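Local coordinates for protein putative isocitrate dehydrogenase, NAD-dependent (PDB 6LKY) that probably oxidises isocitrate with NAD+ as the coenzyme, as in the NAD-dependent isocitrate dehydrogenases of the isocitrate and isopropylmalate dehydrogenase family, at residues A[67-72]-A[79-84]; A[83-88]-A[258-263]. The protein carries 1 engineered substitution. All blocks are in the same frame, centred on the assembly; numbering follows the deposited sequence. Where two conformers were deposited one is given.

Contact 1 of 2, residues A[67-72]-A[79-84]. With NAD (nicotinamide-adenine-dinucleotide), chain C; CIT (citric acid), chain E.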
ATOM      1  N   GLY A  67       7.415 -14.141  18.806  1.00 24.17           N
ATOM      2  CA  GLY A  67       6.016 -13.814  18.657  1.00 26.68           C
ATOM      3  C   GLY A  67       5.841 -12.327  18.393  1.00 26.12           C
ATOM      4  O   GLY A  67       6.795 -11.549  18.483  1.00 23.84           O
ATOM      5  N   PRO A  68       4.625 -11.905  18.055  1.00 28.88           N
ATOM      6  CA  PRO A  68       4.397 -10.486  17.737  1.00 23.56           C
ATOM      7  C   PRO A  68       4.625  -9.603  18.951  1.00 26.56           C
ATOM      8  O   PRO A  68       4.285  -9.969  20.078  1.00 26.12           O
ATOM      9  CB  PRO A  68       2.930 -10.452  17.301  1.00 22.60           C
ATOM     10  CG  PRO A  68       2.305 -11.649  18.021  1.00 23.57           C
ATOM     11  CD  PRO A  68       3.390 -12.702  17.946  1.00 29.13           C
ATOM     12  N   LEU A  69       5.205  -8.428  18.713  0.86 22.96           N
ATOM     13  CA  LEU A  69       5.491  -7.479  19.779  0.86 24.71           C
ATOM     14  C   LEU A  69       4.674  -6.215  19.557  0.86 26.76           C
ATOM     15  O   LEU A  69       4.684  -5.651  18.457  0.86 27.38           O
ATOM     16  CB  LEU A  69       6.988  -7.169  19.839  0.86 22.30           C
ATOM     17  CG  LEU A  69       7.836  -8.399  20.187  0.86 26.93           C
ATOM     18  CD1 LEU A  69       9.325  -8.055  20.295  0.86 26.71           C
ATOM     19  CD2 LEU A  69       7.337  -9.012  21.489  0.86 24.12           C
ATOM     20  N   THR A  70       3.956  -5.787  20.596  1.00 25.58           N
ATOM     21  CA  THR A  70       3.172  -4.551  20.528  1.00 23.86           C
ATOM     22  C   THR A  70       4.088  -3.328  20.446  1.00 23.11           C
ATOM     23  O   THR A  70       5.045  -3.210  21.216  1.00 24.97           O
ATOM     24  CB  THR A  70       2.275  -4.448  21.767  1.00 24.62           C
ATOM     25  OG1 THR A  70       1.205  -5.394  21.655  1.00 29.30           O
ATOM     26  CG2 THR A  70       1.713  -3.019  21.956  1.00 22.38           C
ATOM     27  N   THR A  71       3.794  -2.409  19.522  1.00 25.10           N
ATOM     28  CA  THR A  71       4.436  -1.099  19.507  1.00 23.79           C
ATOM     29  C   THR A  71       3.394  -0.011  19.736  1.00 25.65           C
ATOM     30  O   THR A  71       2.400   0.040  19.000  1.00 29.83           O
ATOM     31  CB  THR A  71       5.166  -0.857  18.161  1.00 23.53           C
ATOM     32  OG1 THR A  71       6.137  -1.891  17.959  1.00 26.77           O
ATOM     33  CG2 THR A  71       5.855   0.529  18.123  1.00 19.35           C
ATOM     34  N   PRO A  72       3.584   0.879  20.713  1.00 23.04           N
ATOM     35  CA  PRO A  72       2.595   1.944  20.947  1.00 25.69           C
ATOM     36  C   PRO A  72       2.571   2.976  19.822  1.00 26.15           C
ATOM     37  O   PRO A  72       3.582   3.257  19.168  1.00 23.03           O
ATOM     38  CB  PRO A  72       3.038   2.581  22.274  1.00 21.93           C
ATOM     39  CG  PRO A  72       4.219   1.778  22.767  1.00 26.31           C
ATOM     40  CD  PRO A  72       4.729   0.941  21.636  1.00 22.00           C
ATOM     41  N   SER A  79       9.541   0.691  18.274  1.00 22.40           N
ATOM     42  CA  SER A  79       9.288  -0.718  17.978  1.00 21.89           C
ATOM     43  C   SER A  79      10.471  -1.594  18.372  1.00 21.65           C
ATOM     44  O   SER A  79      11.595  -1.386  17.907  1.00 18.92           O
ATOM     45  CB  SER A  79       9.001  -0.892  16.481  1.00 19.96           C
ATOM     46  OG  SER A  79       8.964  -2.271  16.122  1.00 22.10           O
ATOM     47  N   VAL A  80      10.205  -2.586  19.224  1.00 20.70           N
ATOM     48  CA  VAL A  80      11.231  -3.571  19.544  1.00 25.72           C
ATOM     49  C   VAL A  80      11.535  -4.448  18.332  1.00 24.66           C
ATOM     50  O   VAL A  80      12.668  -4.917  18.164  1.00 23.85           O
ATOM     51  CB  VAL A  80      10.789  -4.404  20.766  1.00 25.26           C
ATOM     52  CG1 VAL A  80      11.863  -5.434  21.134  1.00 20.87           C
ATOM     53  CG2 VAL A  80      10.487  -3.477  21.949  1.00 19.31           C
ATOM     54  N   ASN A  81      10.553  -4.681  17.463  1.00 20.98           N
ATOM     55  CA  ASN A  81      10.828  -5.437  16.241  1.00 22.28           C
ATOM     56  C   ASN A  81      11.906  -4.752  15.421  1.00 28.39           C
ATOM     57  O   ASN A  81      12.885  -5.383  14.979  1.00 25.11           O
ATOM     58  CB  ASN A  81       9.543  -5.593  15.431  1.00 22.57           C
ATOM     59  CG  ASN A  81       8.433  -6.247  16.241  1.00 37.22           C
ATOM     60  OD1 ASN A  81       8.590  -7.376  16.711  1.00 30.95           O
ATOM     61  ND2 ASN A  81       7.327  -5.524  16.448  1.00 24.69           N
ATOM     62  N   VAL A  82      11.767  -3.434  15.269  1.00 23.91           N
ATOM     63  CA  VAL A  82      12.705  -2.667  14.468  1.00 26.29           C
ATOM     64  C   VAL A  82      14.052  -2.589  15.161  1.00 25.19           C
ATOM     65  O   VAL A  82      15.106  -2.725  14.515  1.00 25.28           O
ATOM     66  CB  VAL A  82      12.115  -1.278  14.180  1.00 24.20           C
ATOM     67  CG1 VAL A  82      13.185  -0.352  13.601  1.00 20.88           C
ATOM     68  CG2 VAL A  82      10.901  -1.429  13.249  1.00 22.07           C
ATOM     69  N   THR A  83      14.041  -2.343  16.480  1.00 22.74           N
ATOM     70  CA  THR A  83      15.285  -2.301  17.245  1.00 19.54           C
ATOM     71  C   THR A  83      16.052  -3.614  17.118  1.00 27.67           C
ATOM     72  O   THR A  83      17.269  -3.607  16.924  1.00 24.32           O
ATOM     73  CB  THR A  83      15.007  -1.992  18.710  1.00 24.96           C
ATOM     74  OG1 THR A  83      14.468  -0.671  18.828  1.00 27.48           O
ATOM     75  CG2 THR A  83      16.285  -2.075  19.522  1.00 20.85           C
ATOM     76  N   LEU A  84      15.357  -4.749  17.238  1.00 24.64           N
ATOM     77  CA  LEU A  84      16.011  -6.046  17.064  1.00 29.47           C
ATOM     78  C   LEU A  84      16.620  -6.170  15.669  1.00 30.80           C
ATOM     79  O   LEU A  84      17.799  -6.515  15.526  1.00 28.42           O
ATOM     80  CB  LEU A  84      15.003  -7.174  17.316  1.00 26.93           C
ATOM     81  CG  LEU A  84      15.002  -8.019  18.602  1.00 33.53           C
ATOM     82  CD1 LEU A  84      15.979  -7.542  19.664  1.00 33.62           C
ATOM     83  CD2 LEU A  84      13.607  -8.094  19.164  1.00 29.29           C
TER
HETATM   84  PA  NAD C 501      -2.625  -6.907  13.797  1.00 28.31           P
HETATM   85  O1A NAD C 501      -2.272  -7.170  15.241  1.00 26.13           O
HETATM   86  O2A NAD C 501      -1.813  -7.771  12.881  1.00 28.02           O
HETATM   87  O5B NAD C 501      -4.200  -7.108  13.597  1.00 27.75           O
HETATM   88  C5B NAD C 501      -4.767  -6.819  12.322  1.00 29.52           C
HETATM   89  C4B NAD C 501      -6.010  -7.667  12.136  1.00 34.17           C
HETATM   90  O4B NAD C 501      -5.566  -9.003  11.828  1.00 29.16           O
HETATM   91  C3B NAD C 501      -6.810  -7.708  13.432  1.00 27.47           C
HETATM   92  O3B NAD C 501      -8.203  -7.636  13.164  1.00 35.01           O
HETATM   93  C2B NAD C 501      -6.443  -9.060  14.025  1.00 32.21           C
HETATM   94  O2B NAD C 501      -7.465  -9.637  14.852  1.00 34.14           O
HETATM   95  C1B NAD C 501      -6.093  -9.900  12.805  1.00 25.05           C
HETATM   96  N9A NAD C 501      -5.115 -10.856  13.305  1.00 29.08           N
HETATM   97  C8A NAD C 501      -3.686 -10.669  12.992  1.00 28.48           C
HETATM   98  N7A NAD C 501      -3.184 -11.959  13.503  1.00 25.48           N
HETATM   99  C5A NAD C 501      -4.069 -12.929  12.868  1.00 32.06           C
HETATM  100  C6A NAD C 501      -4.208 -14.184  13.711  1.00 25.57           C
HETATM  101  N6A NAD C 501      -2.962 -14.962  13.614  1.00 25.00           N
HETATM  102  N1A NAD C 501      -5.320 -14.967  13.152  1.00 28.51           N
HETATM  103  C2A NAD C 501      -6.633 -14.295  13.222  1.00 30.51           C
HETATM  104  N3A NAD C 501      -6.501 -12.888  13.611  1.00 33.03           N
HETATM  105  C4A NAD C 501      -5.410 -12.237  12.890  1.00 32.69           C
HETATM  106  O3  NAD C 501      -2.292  -5.390  13.391  1.00 25.92           O
HETATM  107  PN  NAD C 501      -2.652  -4.083  14.235  1.00 22.18           P
HETATM  108  O1N NAD C 501      -3.930  -4.188  15.004  1.00 21.93           O
HETATM  109  O2N NAD C 501      -2.677  -2.949  13.223  1.00 26.91           O
HETATM  110  O5D NAD C 501      -1.443  -3.867  15.273  1.00 23.39           O
HETATM  111  C5D NAD C 501      -1.504  -4.438  16.590  1.00 22.79           C
HETATM  112  C4D NAD C 501      -0.130  -4.351  17.241  1.00 24.53           C
HETATM  113  O4D NAD C 501       0.783  -5.304  16.668  1.00 23.45           O
HETATM  114  C3D NAD C 501       0.484  -2.962  17.060  1.00 24.28           C
HETATM  115  O3D NAD C 501       0.993  -2.548  18.325  1.00 22.16           O
HETATM  116  C2D NAD C 501       1.617  -3.205  16.081  1.00 22.63           C
HETATM  117  O2D NAD C 501       2.738  -2.341  16.261  1.00 21.40           O
HETATM  118  C1D NAD C 501       2.027  -4.641  16.377  1.00 25.10           C
HETATM  119  N1N NAD C 501       2.802  -5.161  15.222  1.00 26.09           N
HETATM  120  C2N NAD C 501       3.582  -6.353  15.525  1.00 24.77           C
HETATM  121  C3N NAD C 501       4.455  -6.596  14.315  1.00 29.98           C
HETATM  122  C7N NAD C 501       5.652  -7.509  14.596  1.00 28.19           C
HETATM  123  O7N NAD C 501       5.939  -8.370  13.502  1.00 38.03           O
HETATM  124  N7N NAD C 501       5.490  -8.230  15.857  1.00 17.60           N
HETATM  125  C4N NAD C 501       3.676  -6.960  13.061  1.00 24.63           C
HETATM  126  C5N NAD C 501       2.506  -6.026  12.820  1.00 24.98           C
HETATM  127  C6N NAD C 501       1.943  -5.258  14.020  1.00 24.58           C
HETATM  128  C1  CIT E 503       6.187  -5.649  11.066  1.00 44.27           C
HETATM  129  O1  CIT E 503       6.875  -6.683  10.978  1.00 48.69           O
HETATM  130  O2  CIT E 503       5.394  -5.379  10.133  1.00 45.19           O
HETATM  131  C2  CIT E 503       6.337  -4.747  12.275  1.00 35.71           C
HETATM  132  C3  CIT E 503       5.978  -3.303  11.959  1.00 35.84           C
HETATM  133  O7  CIT E 503       4.554  -3.201  11.768  1.00 43.23           O
HETATM  134  C4  CIT E 503       6.416  -2.348  13.053  1.00 45.10           C
HETATM  135  C5  CIT E 503       5.903  -2.760  14.403  1.00 36.38           C
HETATM  136  O3  CIT E 503       6.715  -2.962  15.323  1.00 31.94           O
HETATM  137  O4  CIT E 503       4.673  -2.878  14.612  1.00 39.44           O
HETATM  138  C6  CIT E 503       6.667  -2.846  10.698  1.00 40.53           C
HETATM  139  O5  CIT E 503       7.724  -3.423  10.349  1.00 38.03           O
HETATM  140  O6  CIT E 503       6.184  -1.903  10.020  1.00 38.56           O
HETATM  141  O   HOH W   1       7.611  -3.339  19.670  1.00 21.28           O

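Contact 2 of 2, residues A[83-88]-A[258-263]. Engineered in segment 83-88: Leu-88 (natural residue Phe). With NAD (nicotinamide-adenine-dinucleotide), chain C.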
ATOM      1  N   THR A  83      14.041  -2.343  16.480  1.00 22.74           N
ATOM      2  CA  THR A  83      15.285  -2.301  17.245  1.00 19.54           C
ATOM      3  C   THR A  83      16.052  -3.614  17.118  1.00 27.67           C
ATOM      4  O   THR A  83      17.269  -3.607  16.924  1.00 24.32           O
ATOM      5  CB  THR A  83      15.007  -1.992  18.710  1.00 24.96           C
ATOM      6  OG1 THR A  83      14.468  -0.671  18.828  1.00 27.48           O
ATOM      7  CG2 THR A  83      16.285  -2.075  19.522  1.00 20.85           C
ATOM      8  N   LEU A  84      15.357  -4.749  17.238  1.00 24.64           N
ATOM      9  CA  LEU A  84      16.011  -6.046  17.064  1.00 29.47           C
ATOM     10  C   LEU A  84      16.620  -6.170  15.669  1.00 30.80           C
ATOM     11  O   LEU A  84      17.799  -6.515  15.526  1.00 28.42           O
ATOM     12  CB  LEU A  84      15.003  -7.174  17.316  1.00 26.93           C
ATOM     13  CG  LEU A  84      15.002  -8.019  18.602  1.00 33.53           C
ATOM     14  CD1 LEU A  84      15.979  -7.542  19.664  1.00 33.62           C
ATOM     15  CD2 LEU A  84      13.607  -8.094  19.164  1.00 29.29           C
ATOM     16  N   ARG A  85      15.825  -5.879  14.622  1.00 25.56           N
ATOM     17  CA  ARG A  85      16.327  -5.978  13.250  1.00 27.49           C
ATOM     18  C   ARG A  85      17.590  -5.148  13.060  1.00 24.43           C
ATOM     19  O   ARG A  85      18.550  -5.594  12.423  1.00 28.51           O
ATOM     20  CB  ARG A  85      15.258  -5.518  12.250  1.00 29.34           C
ATOM     21  CG  ARG A  85      14.044  -6.399  12.168  1.00 24.73           C
ATOM     22  CD  ARG A  85      12.847  -5.663  11.599  1.00 23.57           C
ATOM     23  NE  ARG A  85      11.693  -6.567  11.527  1.00 25.09           N
ATOM     24  CZ  ARG A  85      10.434  -6.173  11.372  1.00 30.75           C
ATOM     25  NH1 ARG A  85      10.148  -4.881  11.267  1.00 29.65           N
ATOM     26  NH2 ARG A  85       9.463  -7.076  11.328  1.00 24.56           N
ATOM     27  N   GLN A  86      17.609  -3.939  13.613  1.00 21.87           N
ATOM     28  CA  GLN A  86      18.748  -3.044  13.412  1.00 28.86           C
ATOM     29  C   GLN A  86      19.943  -3.409  14.287  1.00 26.73           C
ATOM     30  O   GLN A  86      21.085  -3.370  13.817  1.00 28.18           O
ATOM     31  CB  GLN A  86      18.324  -1.602  13.666  1.00 22.59           C
ATOM     32  CG  GLN A  86      17.322  -1.117  12.627  1.00 26.36           C
ATOM     33  CD  GLN A  86      16.770   0.264  12.935  1.00 31.67           C
ATOM     34  OE1 GLN A  86      16.860   0.745  14.060  1.00 38.52           O
ATOM     35  NE2 GLN A  86      16.177   0.894  11.936  1.00 29.11           N
ATOM     36  N   ALA A  87      19.701  -3.756  15.555  1.00 26.66           N
ATOM     37  CA  ALA A  87      20.781  -4.126  16.470  1.00 29.40           C
ATOM     38  C   ALA A  87      21.490  -5.400  16.017  1.00 31.68           C
ATOM     39  O   ALA A  87      22.699  -5.550  16.231  1.00 31.68           O
ATOM     40  CB  ALA A  87      20.230  -4.301  17.889  1.00 27.72           C
ATOM     41  N   LEU A  88      20.768  -6.310  15.367  1.00 26.93           N
ATOM     42  CA  LEU A  88      21.348  -7.552  14.880  1.00 26.77           C
ATOM     43  C   LEU A  88      21.700  -7.502  13.398  1.00 27.79           C
ATOM     44  O   LEU A  88      22.102  -8.525  12.844  1.00 28.42           O
ATOM     45  CB  LEU A  88      20.391  -8.712  15.148  1.00 31.09           C
ATOM     46  CG  LEU A  88      20.099  -8.913  16.632  1.00 33.75           C
ATOM     47  CD1 LEU A  88      18.807  -9.707  16.816  1.00 28.14           C
ATOM     48  CD2 LEU A  88      21.287  -9.599  17.260  1.00 32.07           C
ATOM     49  N   LEU A 258      16.158 -14.166  12.603  1.00 28.92           N
ATOM     50  CA  LEU A 258      15.026 -14.084  13.516  1.00 23.41           C
ATOM     51  C   LEU A 258      13.743 -14.347  12.741  1.00 28.88           C
ATOM     52  O   LEU A 258      13.459 -13.669  11.747  1.00 31.07           O
ATOM     53  CB  LEU A 258      14.997 -12.713  14.203  1.00 25.49           C
ATOM     54  CG  LEU A 258      13.885 -12.429  15.227  1.00 34.45           C
ATOM     55  CD1 LEU A 258      14.386 -11.466  16.292  1.00 27.17           C
ATOM     56  CD2 LEU A 258      12.626 -11.873  14.550  1.00 29.17           C
ATOM     57  N   PHE A 259      12.946 -15.303  13.205  1.00 22.72           N
ATOM     58  CA  PHE A 259      11.793 -15.764  12.446  1.00 28.20           C
ATOM     59  C   PHE A 259      10.510 -15.389  13.174  1.00 27.63           C
ATOM     60  O   PHE A 259      10.456 -15.446  14.407  1.00 26.24           O
ATOM     61  CB  PHE A 259      11.905 -17.275  12.189  1.00 25.98           C
ATOM     62  CG  PHE A 259      13.151 -17.629  11.444  1.00 25.80           C
ATOM     63  CD1 PHE A 259      14.349 -17.796  12.118  1.00 20.41           C
ATOM     64  CD2 PHE A 259      13.146 -17.700  10.062  1.00 26.55           C
ATOM     65  CE1 PHE A 259      15.510 -18.073  11.430  1.00 27.79           C
ATOM     66  CE2 PHE A 259      14.305 -17.976   9.363  1.00 28.28           C
ATOM     67  CZ  PHE A 259      15.488 -18.154  10.041  1.00 24.41           C
ATOM     68  N   GLU A 260       9.490 -14.960  12.419  1.00 20.79           N
ATOM     69  CA  GLU A 260       8.297 -14.438  13.074  1.00 23.37           C
ATOM     70  C   GLU A 260       7.099 -14.524  12.140  1.00 24.51           C
ATOM     71  O   GLU A 260       7.240 -14.649  10.924  1.00 23.31           O
ATOM     72  CB  GLU A 260       8.501 -12.976  13.499  1.00 24.68           C
ATOM     73  CG  GLU A 260       8.761 -12.055  12.290  1.00 25.40           C
ATOM     74  CD  GLU A 260       8.933 -10.574  12.666  1.00 32.88           C
ATOM     75  OE1 GLU A 260       8.393 -10.146  13.711  1.00 31.38           O
ATOM     76  OE2 GLU A 260       9.606  -9.837  11.907  1.00 31.16           O
ATOM     77  N   ALA A 261       5.907 -14.428  12.728  1.00 26.57           N
ATOM     78  CA  ALA A 261       4.735 -14.146  11.914  1.00 32.41           C
ATOM     79  C   ALA A 261       4.791 -12.706  11.390  1.00 30.53           C
ATOM     80  O   ALA A 261       5.453 -11.827  11.951  1.00 29.34           O
ATOM     81  CB  ALA A 261       3.444 -14.382  12.708  1.00 25.76           C
ATOM     82  N   VAL A 262       4.086 -12.481  10.283  1.00 26.54           N
ATOM     83  CA  VAL A 262       3.968 -11.140   9.717  1.00 29.61           C
ATOM     84  C   VAL A 262       3.010 -10.279  10.534  1.00 32.22           C
ATOM     85  O   VAL A 262       3.179  -9.052  10.625  1.00 32.56           O
ATOM     86  CB  VAL A 262       3.530 -11.268   8.244  1.00 35.93           C
ATOM     87  CG1 VAL A 262       2.909  -9.982   7.737  1.00 39.60           C
ATOM     88  CG2 VAL A 262       4.710 -11.729   7.378  1.00 25.95           C
ATOM     89  N   HIS A 263       2.009 -10.897  11.154  1.00 22.03           N
ATOM     90  CA  HIS A 263       0.954 -10.157  11.818  1.00 28.89           C
ATOM     91  C   HIS A 263       1.432  -9.623  13.163  1.00 25.95           C
ATOM     92  O   HIS A 263       2.531  -9.938  13.637  1.00 22.05           O
ATOM     93  CB  HIS A 263      -0.292 -11.035  11.978  1.00 31.47           C
ATOM     94  CG  HIS A 263      -0.088 -12.246  12.841  1.00 29.56           C
ATOM     95  ND1 HIS A 263       0.180 -12.166  14.195  1.00 28.95           N
ATOM     96  CD2 HIS A 263      -0.149 -13.568  12.549  1.00 29.73           C
ATOM     97  CE1 HIS A 263       0.299 -13.386  14.691  1.00 27.55           C
ATOM     98  NE2 HIS A 263       0.097 -14.255  13.715  1.00 33.05           N
TER
HETATM   99  PA  NAD C 501      -2.625  -6.907  13.797  1.00 28.31           P
HETATM  100  O1A NAD C 501      -2.272  -7.170  15.241  1.00 26.13           O
HETATM  101  O2A NAD C 501      -1.813  -7.771  12.881  1.00 28.02           O
HETATM  102  O5B NAD C 501      -4.200  -7.108  13.597  1.00 27.75           O
HETATM  103  C5B NAD C 501      -4.767  -6.819  12.322  1.00 29.52           C
HETATM  104  C4B NAD C 501      -6.010  -7.667  12.136  1.00 34.17           C
HETATM  105  O4B NAD C 501      -5.566  -9.003  11.828  1.00 29.16           O
HETATM  106  C3B NAD C 501      -6.810  -7.708  13.432  1.00 27.47           C
HETATM  107  O3B NAD C 501      -8.203  -7.636  13.164  1.00 35.01           O
HETATM  108  C2B NAD C 501      -6.443  -9.060  14.025  1.00 32.21           C
HETATM  109  O2B NAD C 501      -7.465  -9.637  14.852  1.00 34.14           O
HETATM  110  C1B NAD C 501      -6.093  -9.900  12.805  1.00 25.05           C
HETATM  111  N9A NAD C 501      -5.115 -10.856  13.305  1.00 29.08           N
HETATM  112  C8A NAD C 501      -3.686 -10.669  12.992  1.00 28.48           C
HETATM  113  N7A NAD C 501      -3.184 -11.959  13.503  1.00 25.48           N
HETATM  114  C5A NAD C 501      -4.069 -12.929  12.868  1.00 32.06           C
HETATM  115  C6A NAD C 501      -4.208 -14.184  13.711  1.00 25.57           C
HETATM  116  N6A NAD C 501      -2.962 -14.962  13.614  1.00 25.00           N
HETATM  117  N1A NAD C 501      -5.320 -14.967  13.152  1.00 28.51           N
HETATM  118  C2A NAD C 501      -6.633 -14.295  13.222  1.00 30.51           C
HETATM  119  N3A NAD C 501      -6.501 -12.888  13.611  1.00 33.03           N
HETATM  120  C4A NAD C 501      -5.410 -12.237  12.890  1.00 32.69           C
HETATM  121  O3  NAD C 501      -2.292  -5.390  13.391  1.00 25.92           O
HETATM  122  PN  NAD C 501      -2.652  -4.083  14.235  1.00 22.18           P
HETATM  123  O1N NAD C 501      -3.930  -4.188  15.004  1.00 21.93           O
HETATM  124  O2N NAD C 501      -2.677  -2.949  13.223  1.00 26.91           O
HETATM  125  O5D NAD C 501      -1.443  -3.867  15.273  1.00 23.39           O
HETATM  126  C5D NAD C 501      -1.504  -4.438  16.590  1.00 22.79           C
HETATM  127  C4D NAD C 501      -0.130  -4.351  17.241  1.00 24.53           C
HETATM  128  O4D NAD C 501       0.783  -5.304  16.668  1.00 23.45           O
HETATM  129  C3D NAD C 501       0.484  -2.962  17.060  1.00 24.28           C
HETATM  130  O3D NAD C 501       0.993  -2.548  18.325  1.00 22.16           O
HETATM  131  C2D NAD C 501       1.617  -3.205  16.081  1.00 22.63           C
HETATM  132  O2D NAD C 501       2.738  -2.341  16.261  1.00 21.40           O
HETATM  133  C1D NAD C 501       2.027  -4.641  16.377  1.00 25.10           C
HETATM  134  N1N NAD C 501       2.802  -5.161  15.222  1.00 26.09           N
HETATM  135  C2N NAD C 501       3.582  -6.353  15.525  1.00 24.77           C
HETATM  136  C3N NAD C 501       4.455  -6.596  14.315  1.00 29.98           C
HETATM  137  C7N NAD C 501       5.652  -7.509  14.596  1.00 28.19           C
HETATM  138  O7N NAD C 501       5.939  -8.370  13.502  1.00 38.03           O
HETATM  139  N7N NAD C 501       5.490  -8.230  15.857  1.00 17.60           N
HETATM  140  C4N NAD C 501       3.676  -6.960  13.061  1.00 24.63           C
HETATM  141  C5N NAD C 501       2.506  -6.026  12.820  1.00 24.98           C
HETATM  142  C6N NAD C 501       1.943  -5.258  14.020  1.00 24.58           C

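Contact 1 of 2, residues A[67-72]-A[79-84]
Thr-71 and Asn-81 close on one carboxylate oxygen of a bound citrate, O3. Thr-71 OG1 donates to CIT O3 over 2.9 Å. Asn-81 ND2 donates to CIT O3 over 2.9 Å as well, nearly straight at 168°. Ser-79 OG also points at O3, modelled so close that the exact distance is doubtful. Ser-79 is the N-cap residue of helix 80-87, and its OG accepts from Val-82 N at 3.2 Å.

The amide of Asn-81 works in two directions. With CG anti to its own carbonyl carbon (chi1 -56°), the amide reaches back from the helix to the loop. ND2 makes a weak bond to Leu-69 O at 3.3 Å. OD1 accepts from Lys-66 and lies against Leu-69 CB. A leucine in place of Asn-81 would probably leave Lys-66 NZ without this acceptor and CIT O3 without its amide donor.

Beside this polar cluster, in one of the two conformers of Leu-69, its CD1 meets Val-80 CG1 at 3.7 Å. Leu-84 CD2 adds a looser touch to the same methyl. A water bridges the two segments. It donates to Thr-70 O and Thr-71 OG1 and accepts from Val-80 N at 2.7 Å.

The backbone of Thr-71 binds the nicotinamide ribose of NAD. Its N donates to NAD O3D over 3.0 Å, and its carbonyl O accepts from the same hydroxyl. Citrate is also bound by Arg-85, Arg-95 and Arg-116 of the same chain and by Lys-174 of the second subunit. The citrate probably comes from the crystallisation liquor. A capped helix start, basic groups from two subunits and a neighbouring NAD are consistent with the isocitrate pocket of this dehydrogenase family.

Contact 2 of 2, residues A[83-88]-A[258-263]
Arg-85 meets Glu-260 at the edge of its guanidinium group, and OE2 lies close to the guanidinium plane. The carboxylate is turned well away from that plane, with 65° between the two groups. Another flat group, the His-263 ring, sits at the far end of segment 258-263. Ala-261 CB lies over one face of it, toward the rim. NAD N7A lies over the opposite face, 3.2 Å above the ring plane and also offset toward the rim.

The salt bridge is short and fairly straight. Arg-85 NH2 donates to Glu-260 OE2 over 2.8 Å, at 162°. The proton arrives on the syn side of the carboxylate, somewhat out of its plane. The two side chains cross at about a right angle. Arg-85 gets there as a long arm, extended from CG to NE. Glu-260 has CG between its backbone N and carbonyl carbon (chi1 62°), and its chain then runs out straight to the arginine.

Both carboxylate oxygens have further partners. OE1 forms a salt bridge with Lys-66, and OE2 also accepts from Asn-251. Glu-260 OE1 also comes within 3.0 Å of NAD O7N, a close approach of two acceptors and not a bond. Just past the end of the strand, Val-262 O approaches NAD C4N to 3.2 Å.

Away from the charges, Leu-84 CG meets Leu-258 CD1 at 4.2 Å, again with the side chains crossed. Leu-84 also packs on Ile-58 of helix 52-61. So does Leu-88, an engineered replacement for phenylalanine.

One buried acid is shared by an arginine and a lysine. The same NH2 of Arg-85 donates to the citrate too. The charge of Glu-260 probably offsets those of its two basic partners and helps hold the guanidinium turned toward the citrate, close to the nicotinamide end of NAD.

In the fold
Contacts 1 and 2 have centres about 8 Å apart and share helix 80-87. Contact 1 uses its capped start, and contact 2 uses its later part, the two sharing Thr-83 and Leu-84. Both contribute to the NAD pocket, contact 2 through segment 258-263. They also touch directly: Asn-81 OD1 is 4.1 Å from Glu-260 OE1, and Pro-68 CB packs on His-263 O at 3.7 Å. Lys-66 ties the two together, because its amino group serves both Asn-81 and Glu-260. The citrate joins them from another side, being bound through residues of contact 1 and through Arg-85 of contact 2. Segment 67-72 holds the nicotinamide ribose, while segment 258-263 runs from the carboxamide to the adenine.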